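Local coordinates for DNA helicase RecQ (Deinococcus radiodurans, PDB 2RHF), which probably couples ATP hydrolysis to 3'-5' unwinding of duplex DNA, and is represented here by its third, C-terminal HRDC domain alone, at residues Asp6-Leu11 and Ala33-Leu38; Arg16-Glu21 and Phe27-Asn32; Arg41-Arg44 and Glu48-Glu51. All coordinates share one frame; numbering follows the deposited sequence.

Overall arrangement
The three contacts illustrate how short-range side-chain packing joins the helices of a small all-helical domain. Contact 1 joins helices 4-22 and 32-41, its centre about 6 Å from that of the chain, and the other two adjoin it, each centred about 12 Å from its centre. The ring of Phe-30 links contact 2 to contact 1, its CZ lying 3.8 Å from Leu-11 O. On the other flank Leu-38 O lies 3.4 Å from Pro-43 CD, leading into contact 3. Contacts 2 and 3 lie on opposite sides of the chain's centre, their centres about 18 Å and nearest atoms about 9 Å apart. The ATP-driven helicase motor belongs to other parts of the full-length protein.

Contact 1. Residues Asp6-Leu11 and Ala33-Leu38; sequences DLSEAL and ATLEAL
Leu-11 meets Leu-35 and Leu-38 where helices 4-22 and 32-41 pack together, an apolar join with no hydrogen bond from one segment to the other. Leu-11 supplies two surfaces. Its CB rests against Leu-35 CG at 3.9 Å, whereas its CD1 reaches Leu-38 CB at 3.7 Å, the two side chains passing each other at a slant. The CB bond of Leu-35 does not itself point at helix 4-22; a chi1 of -169° swings the branched end that way, and CD1 comes to lie by the CB and carbonyl carbon of Leu-11.

Other contacts set carbon against backbone oxygen or a polar side chain. Leu-11 CD1 also lies 3.8 Å from Leu-35 O, and Leu-35 CD2 lies 4.0 Å from Ser-8 O. Ser-8 CB is 4.1 Å from Leu-35 CD2. The hydroxyl of Ser-8 is engaged within its own helix, hydrogen-bonded to Asn-4 O.

The axes of the two segments approach to 9.4 Å, and their N-to-C directions diverge by 133°, so the helices run in roughly opposed senses with a marked tilt. Leu-7, one turn before Leu-11, packs on Ala-39 and on Val-74, and Leu-38 touches Ile-67; helix 57-76 thereby joins helices 4-22 and 32-41 in the buried core of the HRDC domain.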
ATOM      1  N   ASP A   6       6.185  -8.598   7.470  1.00 12.58           N
ATOM      2  CA  ASP A   6       6.512  -8.856   6.074  1.00 12.71           C
ATOM      3  C   ASP A   6       5.705  -7.962   5.141  1.00 11.39           C
ATOM      4  O   ASP A   6       6.245  -7.400   4.191  1.00 11.33           O
ATOM      5  CB  ASP A   6       6.301 -10.333   5.736  1.00 13.84           C
ATOM      6  CG  ASP A   6       7.333 -11.239   6.396  1.00 16.05           C
ATOM      7  OD1 ASP A   6       8.350 -10.724   6.920  1.00 18.13           O
ATOM      8  OD2 ASP A   6       7.115 -12.469   6.383  1.00 19.74           O
ATOM      9  N   LEU A   7       4.412  -7.825   5.410  1.00 10.57           N
ATOM     10  CA  LEU A   7       3.557  -6.934   4.625  1.00 10.61           C
ATOM     11  C   LEU A   7       4.024  -5.496   4.761  1.00  9.96           C
ATOM     12  O   LEU A   7       4.097  -4.762   3.768  1.00  9.73           O
ATOM     13  CB  LEU A   7       2.109  -7.071   5.080  1.00 10.80           C
ATOM     14  CG  LEU A   7       1.429  -8.378   4.677  1.00 11.31           C
ATOM     15  CD1 LEU A   7       0.159  -8.599   5.488  1.00 12.80           C
ATOM     16  CD2 LEU A   7       1.125  -8.387   3.177  1.00 12.26           C
ATOM     17  N   SER A   8       4.330  -5.088   5.991  1.00 10.17           N
ATOM     18  CA  SER A   8       4.752  -3.717   6.247  1.00 10.68           C
ATOM     19  C   SER A   8       6.047  -3.387   5.507  1.00 10.56           C
ATOM     20  O   SER A   8       6.175  -2.302   4.951  1.00 10.57           O
ATOM     21  CB  SER A   8       4.926  -3.483   7.746  1.00 11.27           C
ATOM     22  OG  SER A   8       3.690  -3.625   8.428  1.00 12.53           O
ATOM     23  N   GLU A   9       6.980  -4.336   5.488  1.00 11.07           N
ATOM     24  CA  GLU A   9       8.233  -4.152   4.757  1.00 12.64           C
ATOM     25  C   GLU A   9       7.986  -3.990   3.256  1.00 10.68           C
ATOM     26  O   GLU A   9       8.557  -3.098   2.630  1.00 10.79           O
ATOM     27  CB  GLU A   9       9.204  -5.323   4.995  1.00 13.50           C
ATOM     28  CG  GLU A   9      10.448  -5.264   4.064  1.00 17.59           C
ATOM     29  CD  GLU A   9      11.374  -6.483   4.151  1.00 17.93           C
ATOM     30  OE1 GLU A   9      11.307  -7.227   5.149  1.00 23.31           O
ATOM     31  OE2 GLU A   9      12.194  -6.691   3.215  1.00 21.40           O
ATOM     32  N   ALA A  10       7.148  -4.855   2.678  1.00 10.20           N
ATOM     33  CA  ALA A  10       6.857  -4.757   1.250  1.00 10.11           C
ATOM     34  C   ALA A  10       6.200  -3.426   0.936  1.00  9.15           C
ATOM     35  O   ALA A  10       6.506  -2.806  -0.083  1.00  9.31           O
ATOM     36  CB  ALA A  10       5.986  -5.901   0.803  1.00 10.59           C
ATOM     37  N   LEU A  11       5.302  -2.976   1.806  1.00  8.93           N
ATOM     38  CA  LEU A  11       4.643  -1.704   1.577  1.00  9.03           C
ATOM     39  C   LEU A  11       5.615  -0.521   1.695  1.00  8.86           C
ATOM     40  O   LEU A  11       5.510   0.437   0.932  1.00  8.86           O
ATOM     41  CB  LEU A  11       3.456  -1.547   2.509  1.00  9.54           C
ATOM     42  CG  LEU A  11       2.299  -2.503   2.200  1.00  9.84           C
ATOM     43  CD1 LEU A  11       1.373  -2.590   3.401  1.00 12.31           C
ATOM     44  CD2 LEU A  11       1.537  -2.088   0.943  1.00 11.34           C
ATOM     45  N   ALA A  33       0.053   5.661   8.988  1.00 10.66           N
ATOM     46  CA  ALA A  33      -1.237   5.131   9.451  1.00 10.81           C
ATOM     47  C   ALA A  33      -1.909   4.349   8.326  1.00 10.63           C
ATOM     48  O   ALA A  33      -2.504   3.290   8.556  1.00 10.77           O
ATOM     49  CB  ALA A  33      -2.144   6.243   9.953  1.00 11.92           C
ATOM     50  N   THR A  34      -1.822   4.865   7.107  1.00 10.06           N
ATOM     51  CA  THR A  34      -2.394   4.169   5.951  1.00 10.14           C
ATOM     52  C   THR A  34      -1.644   2.850   5.693  1.00  9.20           C
ATOM     53  O   THR A  34      -2.276   1.810   5.459  1.00  9.39           O
ATOM     54  CB  THR A  34      -2.375   5.072   4.726  1.00 10.28           C
ATOM     55  OG1 THR A  34      -3.184   6.228   4.983  1.00 14.25           O
ATOM     56  CG2 THR A  34      -2.905   4.333   3.504  1.00 11.82           C
ATOM     57  N   LEU A  35      -0.317   2.894   5.762  1.00  8.93           N
ATOM     58  CA  LEU A  35       0.511   1.708   5.600  1.00  9.32           C
ATOM     59  C   LEU A  35       0.118   0.625   6.603  1.00  9.50           C
ATOM     60  O   LEU A  35      -0.067  -0.550   6.232  1.00  9.82           O
ATOM     61  CB  LEU A  35       1.978   2.093   5.729  1.00  9.87           C
ATOM     62  CG  LEU A  35       3.014   1.039   5.338  1.00 10.49           C
ATOM     63  CD1 LEU A  35       4.306   1.707   4.947  1.00 12.53           C
ATOM     64  CD2 LEU A  35       3.252   0.043   6.455  1.00 12.87           C
ATOM     65  N   GLU A  36      -0.069   1.015   7.860  1.00 10.12           N
ATOM     66  CA  GLU A  36      -0.454   0.081   8.890  1.00 10.85           C
ATOM     67  C   GLU A  36      -1.820  -0.510   8.642  1.00 10.48           C
ATOM     68  O   GLU A  36      -2.027  -1.693   8.884  1.00 10.82           O
ATOM     69  CB  GLU A  36      -0.384   0.747  10.247  1.00 11.86           C
ATOM     70  CG  GLU A  36       1.061   0.872  10.712  1.00 14.93           C
ATOM     71  CD  GLU A  36       1.338   2.045  11.593  1.00 16.43           C
ATOM     72  OE1 GLU A  36       0.398   2.622  12.188  1.00 17.68           O
ATOM     73  OE2 GLU A  36       2.524   2.391  11.687  1.00 18.54           O
ATOM     74  N   ALA A  37      -2.753   0.305   8.170  1.00 10.50           N
ATOM     75  CA  ALA A  37      -4.081  -0.191   7.840  1.00 10.54           C
ATOM     76  C   ALA A  37      -4.028  -1.176   6.666  1.00 10.04           C
ATOM     77  O   ALA A  37      -4.740  -2.182   6.665  1.00 10.44           O
ATOM     78  CB  ALA A  37      -5.019   0.975   7.545  1.00 11.05           C
ATOM     79  N   LEU A  38      -3.192  -0.901   5.671  1.00  9.43           N
ATOM     80  CA  LEU A  38      -3.002  -1.829   4.559  1.00  9.26           C
ATOM     81  C   LEU A  38      -2.462  -3.163   5.032  1.00  9.27           C
ATOM     82  O   LEU A  38      -2.936  -4.223   4.619  1.00 10.13           O
ATOM     83  CB  LEU A  38      -2.088  -1.217   3.497  1.00  9.38           C
ATOM     84  CG  LEU A  38      -2.661  -0.042   2.703  1.00  9.01           C
ATOM     85  CD1 LEU A  38      -1.578   0.669   1.918  1.00 10.20           C
ATOM     86  CD2 LEU A  38      -3.805  -0.513   1.773  1.00 10.48           C
TER

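Contact 2. Residues Arg16-Glu21 and Phe27-Asn32; sequences RELMKE and FVVFTN
Val-29 packs between Leu-18 and Met-19 where the short helix 26-29 of the HRDC helical bundle folds back against the C-terminal half of helix 4-22. The backbones come closest at Met-19 and Val-29, whose CA atoms are 6.7 Å apart. No hydrogen bond crosses between the segments; the side chains meet through carbon alone, Met-19 (a selenomethionine) touching through its CG.

From Val-29 CB, which is directed at the longer helix, the side chain forks into two methyls that serve different neighbours. CG1, anti to the backbone N (chi1 172°), faces Leu-18: it lies 3.8 Å from Leu-18 CB and 3.7 Å from Leu-18 CD1. CG2 turns to the adjacent residue, where it meets Met-19 CG at 3.9 Å and comes within 4.0 Å of Met-19 N. The two methyls, both branching from CB, thus reach two successive residues of one helical turn. Both helix side chains cross the valine at about a right angle. An alanine here would remove both methyls and would probably leave Leu-18 CD1 and Met-19 CG without their closest partners on the short helix.

Helix 57-76 adds Tyr-63, which touches both Leu-18 and Val-29. Just after Val-29 the backbone leaves helical geometry at Phe-30, and Thr-31 then caps the start of the next helix through a hydrogen bond from Thr-34 N to Thr-31 OG1. Arg-15 spans this junction, donating through NH1 to Phe-30 O and to Asn-32 OD1. The Phe-30 ring extends inward, and Leu-18 CD1 approaches it obliquely, 4.3 Å from CE2.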
ATOM      1  N   ARG A  16       8.856   3.458  -1.333  1.00  9.90           N
ATOM      2  CA  ARG A  16      10.121   4.006  -1.847  1.00 10.90           C
ATOM      3  C   ARG A  16      10.187   4.014  -3.371  1.00 10.55           C
ATOM      4  O   ARG A  16      10.702   4.965  -3.956  1.00 11.60           O
ATOM      5  CB  ARG A  16      11.317   3.282  -1.246  1.00 12.09           C
ATOM      6  CG  ARG A  16      11.506   3.537   0.228  1.00 14.40           C
ATOM      7  CD  ARG A  16      12.606   2.646   0.819  1.00 20.69           C
ATOM      8  NE  ARG A  16      12.443   2.513   2.268  1.00 23.21           N
ATOM      9  CZ  ARG A  16      12.378   1.360   2.928  1.00 23.82           C
ATOM     10  NH1 ARG A  16      12.498   0.192   2.290  1.00 23.71           N
ATOM     11  NH2 ARG A  16      12.221   1.373   4.245  1.00 25.95           N
ATOM     12  N   GLU A  17       9.660   2.968  -4.016  1.00 10.43           N
ATOM     13  CA  GLU A  17       9.592   2.949  -5.485  1.00 11.08           C
ATOM     14  C   GLU A  17       8.720   4.083  -5.994  1.00 11.19           C
ATOM     15  O   GLU A  17       9.075   4.787  -6.945  1.00 12.12           O
ATOM     16  CB  GLU A  17       9.036   1.620  -5.992  1.00 11.10           C
ATOM     17  CG  GLU A  17       9.912   0.433  -5.670  1.00 11.69           C
ATOM     18  CD  GLU A  17       9.310  -0.906  -6.077  1.00 12.84           C
ATOM     19  OE1 GLU A  17       8.130  -0.969  -6.486  1.00 14.50           O
ATOM     20  OE2 GLU A  17      10.056  -1.912  -5.978  1.00 14.17           O
ATOM     21  N   LEU A  18       7.555   4.254  -5.371  1.00 10.68           N
ATOM     22  CA  LEU A  18       6.619   5.287  -5.787  1.00 11.19           C
ATOM     23  C   LEU A  18       7.186   6.685  -5.566  1.00 11.35           C
ATOM     24  O   LEU A  18       6.991   7.582  -6.385  1.00 12.21           O
ATOM     25  CB  LEU A  18       5.285   5.114  -5.067  1.00 10.96           C
ATOM     26  CG  LEU A  18       4.543   3.804  -5.388  1.00 10.89           C
ATOM     27  CD1 LEU A  18       3.336   3.668  -4.489  1.00 11.20           C
ATOM     28  CD2 LEU A  18       4.144   3.698  -6.859  1.00 11.89           C
HETATM   29  N   MSE A  19       7.915   6.865  -4.471  1.00 11.13           N
HETATM   30  CA  MSE A  19       8.613   8.136  -4.214  1.00 12.53           C
HETATM   31  C   MSE A  19       9.592   8.458  -5.349  1.00 13.40           C
HETATM   32  O   MSE A  19       9.649   9.586  -5.846  1.00 14.23           O
HETATM   33  CB  MSE A  19       9.390   8.050  -2.909  1.00 11.98           C
HETATM   34  CG  MSE A  19       8.543   8.055  -1.645  1.00 12.10           C
HETATM   35 SE   MSE A  19       9.588   7.558  -0.102  1.00 15.65          SE
HETATM   36  CE  MSE A  19      10.879   9.014  -0.120  1.00 16.35           C
ATOM     37  N   LYS A  20      10.370   7.459  -5.754  1.00 14.02           N
ATOM     38  CA  LYS A  20      11.361   7.640  -6.813  1.00 16.15           C
ATOM     39  C   LYS A  20      10.672   7.996  -8.136  1.00 15.79           C
ATOM     40  O   LYS A  20      11.133   8.891  -8.868  1.00 17.06           O
ATOM     41  CB  LYS A  20      12.224   6.373  -6.953  1.00 16.31           C
ATOM     42  CG  LYS A  20      13.320   6.442  -8.027  1.00 18.43           C
ATOM     43  CD  LYS A  20      14.003   5.077  -8.216  1.00 20.12           C
ATOM     44  CE  LYS A  20      14.902   5.062  -9.457  1.00 23.92           C
ATOM     45  NZ  LYS A  20      15.267   3.678  -9.900  1.00 26.45           N
ATOM     46  N   GLU A  21       9.556   7.331  -8.426  1.00 15.46           N
ATOM     47  CA  GLU A  21       8.826   7.511  -9.686  1.00 16.03           C
ATOM     48  C   GLU A  21       8.120   8.851  -9.787  1.00 16.18           C
ATOM     49  O   GLU A  21       8.064   9.453 -10.869  1.00 17.61           O
ATOM     50  CB  GLU A  21       7.825   6.378  -9.878  1.00 16.30           C
ATOM     51  CG  GLU A  21       8.489   5.030 -10.124  1.00 16.64           C
ATOM     52  CD  GLU A  21       7.580   3.843  -9.832  1.00 17.46           C
ATOM     53  OE1 GLU A  21       6.345   4.016  -9.811  1.00 19.51           O
ATOM     54  OE2 GLU A  21       8.113   2.726  -9.630  1.00 18.85           O
ATOM     55  N   PHE A  27       5.281  10.675   2.910  1.00 10.66           N
ATOM     56  CA  PHE A  27       4.025  11.171   3.421  1.00 10.77           C
ATOM     57  C   PHE A  27       2.991  11.407   2.317  1.00 10.30           C
ATOM     58  O   PHE A  27       1.827  11.036   2.464  1.00 10.51           O
ATOM     59  CB  PHE A  27       4.264  12.448   4.236  1.00 11.50           C
ATOM     60  CG  PHE A  27       3.007  13.098   4.681  1.00 11.35           C
ATOM     61  CD1 PHE A  27       2.317  12.609   5.790  1.00 12.79           C
ATOM     62  CD2 PHE A  27       2.462  14.149   3.956  1.00 12.05           C
ATOM     63  CE1 PHE A  27       1.103  13.181   6.182  1.00 12.52           C
ATOM     64  CE2 PHE A  27       1.254  14.707   4.336  1.00 13.16           C
ATOM     65  CZ  PHE A  27       0.575  14.214   5.451  1.00 12.64           C
ATOM     66  N   VAL A  28       3.413  12.026   1.217  1.00 10.42           N
ATOM     67  CA  VAL A  28       2.512  12.328   0.116  1.00 10.97           C
ATOM     68  C   VAL A  28       2.106  11.062  -0.650  1.00 10.95           C
ATOM     69  O   VAL A  28       0.991  10.989  -1.152  1.00 11.50           O
ATOM     70  CB  VAL A  28       3.130  13.398  -0.810  1.00 11.17           C
ATOM     71  CG1 VAL A  28       2.386  13.518  -2.134  1.00 13.05           C
ATOM     72  CG2 VAL A  28       3.147  14.747  -0.096  1.00 11.61           C
ATOM     73  N   VAL A  29       2.991  10.068  -0.719  1.00 10.54           N
ATOM     74  CA  VAL A  29       2.645   8.789  -1.346  1.00 10.27           C
ATOM     75  C   VAL A  29       1.545   8.085  -0.531  1.00  9.97           C
ATOM     76  O   VAL A  29       0.446   7.893  -1.027  1.00 10.65           O
ATOM     77  CB  VAL A  29       3.901   7.922  -1.601  1.00 10.01           C
ATOM     78  CG1 VAL A  29       3.503   6.527  -2.080  1.00 10.90           C
ATOM     79  CG2 VAL A  29       4.786   8.610  -2.642  1.00 10.93           C
ATOM     80  N   PHE A  30       1.849   7.695   0.701  1.00 10.02           N
ATOM     81  CA  PHE A  30       0.831   7.329   1.687  1.00 10.12           C
ATOM     82  C   PHE A  30       1.449   7.305   3.065  1.00  9.74           C
ATOM     83  O   PHE A  30       2.621   6.989   3.226  1.00 10.04           O
ATOM     84  CB  PHE A  30       0.047   6.027   1.353  1.00 10.51           C
ATOM     85  CG  PHE A  30       0.899   4.802   1.082  1.00 10.18           C
ATOM     86  CD1 PHE A  30       1.395   4.031   2.130  1.00 11.29           C
ATOM     87  CD2 PHE A  30       1.136   4.386  -0.223  1.00 11.33           C
ATOM     88  CE1 PHE A  30       2.136   2.884   1.881  1.00 11.87           C
ATOM     89  CE2 PHE A  30       1.876   3.222  -0.482  1.00 11.55           C
ATOM     90  CZ  PHE A  30       2.385   2.484   0.572  1.00 11.74           C
ATOM     91  N   THR A  31       0.660   7.650   4.072  1.00  9.82           N
ATOM     92  CA  THR A  31       1.196   7.846   5.405  1.00 10.48           C
ATOM     93  C   THR A  31       1.419   6.522   6.132  1.00  9.74           C
ATOM     94  O   THR A  31       0.940   5.462   5.697  1.00  9.63           O
ATOM     95  CB  THR A  31       0.262   8.700   6.243  1.00 11.82           C
ATOM     96  OG1 THR A  31      -0.876   7.912   6.596  1.00 11.75           O
ATOM     97  CG2 THR A  31      -0.186   9.959   5.478  1.00 13.64           C
ATOM     98  N   ASN A  32       2.116   6.581   7.267  1.00  9.78           N
ATOM     99  CA  ASN A  32       2.310   5.391   8.061  1.00 10.39           C
ATOM    100  C   ASN A  32       1.017   4.818   8.615  1.00 10.50           C
ATOM    101  O   ASN A  32       0.880   3.604   8.696  1.00 10.52           O
ATOM    102  CB  ASN A  32       3.298   5.624   9.194  1.00 10.70           C
ATOM    103  CG  ASN A  32       4.743   5.527   8.738  1.00 10.72           C
ATOM    104  OD1 ASN A  32       5.039   5.491   7.542  1.00 12.61           O
ATOM    105  ND2 ASN A  32       5.652   5.502   9.691  1.00 10.36           N
TER

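Contact 3. Residues Arg41-Arg44 and Glu48-Glu51; sequences RQPR and ELAE
The guanidinium of Arg-41 has Glu-51 O sitting 3.6 Å over one face, displaced from its middle, while Glu-51 OE1 and a water lie at its edge, in plane. Its closest approach to the glutamate is from Arg-41 NH2 to Glu-51 CB, 3.4 Å. The salt bridge from Arg-41 NH2 to Glu-51 OE1 is long, at 3.5 Å, and the two flat groups stand nearly perpendicular (89°). Arg-41 NE donates to the water over 2.7 Å, and the water passes a bond on to Glu-48 O at 2.8 Å. A bend at chi3 (67°) turns the end of the arginine into this position.

The carboxylate of Glu-48 grips the other end of the loop: Arg-44 N donates to its OE1 at 2.8 Å, on the anti side and 32° out of the carboxylate plane. Between these polar links lies Pro-43, whose CB touches Glu-48 CB and whose CG meets Leu-49 CD2 at 3.7 Å.

Thus the turn leaving helix 32-41 is tied to the short helix 46-49. Pro-43 and Leu-49 both pack on Leu-38, and helix 57-76 lies against them through Ile-71 and Leu-68.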
ATOM      1  N   ARG A  41      -5.323  -4.887   7.270  1.00 11.39           N
ATOM      2  CA  ARG A  41      -6.546  -5.267   6.561  1.00 12.20           C
ATOM      3  C   ARG A  41      -6.285  -6.193   5.380  1.00 11.68           C
ATOM      4  O   ARG A  41      -7.185  -6.907   4.943  1.00 12.20           O
ATOM      5  CB  ARG A  41      -7.302  -4.026   6.096  1.00 12.27           C
ATOM      6  CG  ARG A  41      -7.805  -3.138   7.260  1.00 13.01           C
ATOM      7  CD  ARG A  41      -8.436  -1.861   6.756  1.00 15.56           C
ATOM      8  NE  ARG A  41      -9.664  -2.163   6.029  1.00 18.94           N
ATOM      9  CZ  ARG A  41     -10.869  -2.293   6.582  1.00 20.86           C
ATOM     10  NH1 ARG A  41     -11.039  -2.113   7.888  1.00 23.28           N
ATOM     11  NH2 ARG A  41     -11.907  -2.605   5.828  1.00 22.30           N
ATOM     12  N   GLN A  42      -5.062  -6.176   4.856  1.00 11.39           N
ATOM     13  CA  GLN A  42      -4.689  -7.022   3.719  1.00 12.51           C
ATOM     14  C   GLN A  42      -5.739  -6.978   2.593  1.00 10.89           C
ATOM     15  O   GLN A  42      -6.212  -8.022   2.147  1.00 11.58           O
ATOM     16  CB  GLN A  42      -4.532  -8.491   4.170  1.00 14.22           C
ATOM     17  CG  GLN A  42      -3.425  -8.848   5.174  1.00 18.05           C
ATOM     18  CD  GLN A  42      -3.366 -10.398   5.440  1.00 16.75           C
ATOM     19  OE1 GLN A  42      -3.996 -11.183   4.720  1.00 23.78           O
ATOM     20  NE2 GLN A  42      -2.618 -10.799   6.443  1.00 22.67           N
ATOM     21  N   PRO A  43      -6.067  -5.786   2.086  1.00 10.15           N
ATOM     22  CA  PRO A  43      -7.021  -5.753   0.982  1.00 10.56           C
ATOM     23  C   PRO A  43      -6.507  -6.529  -0.224  1.00 10.07           C
ATOM     24  O   PRO A  43      -5.305  -6.521  -0.511  1.00 10.18           O
ATOM     25  CB  PRO A  43      -7.106  -4.266   0.656  1.00 10.25           C
ATOM     26  CG  PRO A  43      -5.825  -3.706   1.136  1.00 10.15           C
ATOM     27  CD  PRO A  43      -5.536  -4.445   2.386  1.00  9.83           C
ATOM     28  N   ARG A  44      -7.440  -7.196  -0.907  1.00 10.66           N
ATOM     29  CA  ARG A  44      -7.120  -8.075  -2.046  1.00 11.11           C
ATOM     30  C   ARG A  44      -7.840  -7.629  -3.301  1.00 11.58           C
ATOM     31  O   ARG A  44      -7.663  -8.228  -4.369  1.00 12.53           O
ATOM     32  CB  ARG A  44      -7.517  -9.530  -1.756  1.00 11.37           C
ATOM     33  CG  ARG A  44      -7.096 -10.058  -0.392  1.00 11.79           C
ATOM     34  CD  ARG A  44      -5.571 -10.053  -0.206  1.00 11.81           C
ATOM     35  NE  ARG A  44      -4.852 -10.916  -1.149  1.00 11.78           N
ATOM     36  CZ  ARG A  44      -4.829 -12.246  -1.071  1.00 12.22           C
ATOM     37  NH1 ARG A  44      -5.484 -12.879  -0.100  1.00 13.18           N
ATOM     38  NH2 ARG A  44      -4.144 -12.940  -1.962  1.00 13.79           N
ATOM     39  N   GLU A  48     -12.024  -3.616  -1.421  1.00 12.21           N
ATOM     40  CA  GLU A  48     -11.390  -3.619  -0.126  1.00 11.53           C
ATOM     41  C   GLU A  48     -10.440  -2.436   0.059  1.00 10.93           C
ATOM     42  O   GLU A  48     -10.354  -1.881   1.148  1.00 11.30           O
ATOM     43  CB  GLU A  48     -10.710  -4.964   0.099  1.00 11.21           C
ATOM     44  CG  GLU A  48     -11.759  -6.097   0.255  1.00 11.69           C
ATOM     45  CD  GLU A  48     -11.188  -7.496   0.162  1.00 12.42           C
ATOM     46  OE1 GLU A  48      -9.972  -7.654   0.286  1.00 12.92           O
ATOM     47  OE2 GLU A  48     -11.976  -8.460  -0.027  1.00 13.29           O
ATOM     48  N   LEU A  49      -9.759  -2.013  -1.000  1.00 11.06           N
ATOM     49  CA  LEU A  49      -8.911  -0.807  -0.908  1.00 11.64           C
ATOM     50  C   LEU A  49      -9.713   0.428  -0.536  1.00 11.82           C
ATOM     51  O   LEU A  49      -9.238   1.282   0.219  1.00 12.14           O
ATOM     52  CB  LEU A  49      -8.211  -0.536  -2.225  1.00 13.13           C
ATOM     53  CG  LEU A  49      -6.991  -1.384  -2.543  1.00 13.21           C
ATOM     54  CD1 LEU A  49      -6.533  -1.079  -3.955  1.00 15.94           C
ATOM     55  CD2 LEU A  49      -5.852  -1.158  -1.512  1.00 14.68           C
ATOM     56  N   ALA A  50     -10.926   0.524  -1.074  1.00 12.92           N
ATOM     57  CA  ALA A  50     -11.807   1.669  -0.814  1.00 14.56           C
ATOM     58  C   ALA A  50     -12.203   1.772   0.652  1.00 15.42           C
ATOM     59  O   ALA A  50     -12.669   2.812   1.097  1.00 17.00           O
ATOM     60  CB  ALA A  50     -13.049   1.601  -1.705  1.00 15.67           C
ATOM     61  N   GLU A  51     -12.020   0.688   1.399  1.00 15.33           N
ATOM     62  CA  GLU A  51     -12.349   0.652   2.815  1.00 16.96           C
ATOM     63  C   GLU A  51     -11.168   1.023   3.724  1.00 16.44           C
ATOM     64  O   GLU A  51     -11.326   1.097   4.939  1.00 17.97           O
ATOM     65  CB  GLU A  51     -12.887  -0.732   3.180  1.00 17.47           C
ATOM     66  CG  GLU A  51     -14.150  -1.121   2.404  1.00 19.90           C
ATOM     67  CD  GLU A  51     -14.442  -2.616   2.428  1.00 22.00           C
ATOM     68  OE1 GLU A  51     -13.580  -3.401   2.888  1.00 24.89           O
ATOM     69  OE2 GLU A  51     -15.541  -3.007   1.973  1.00 26.77           O
TER
HETATM   70  O   HOH W   1      -9.844  -3.198   3.559  1.00 15.98           O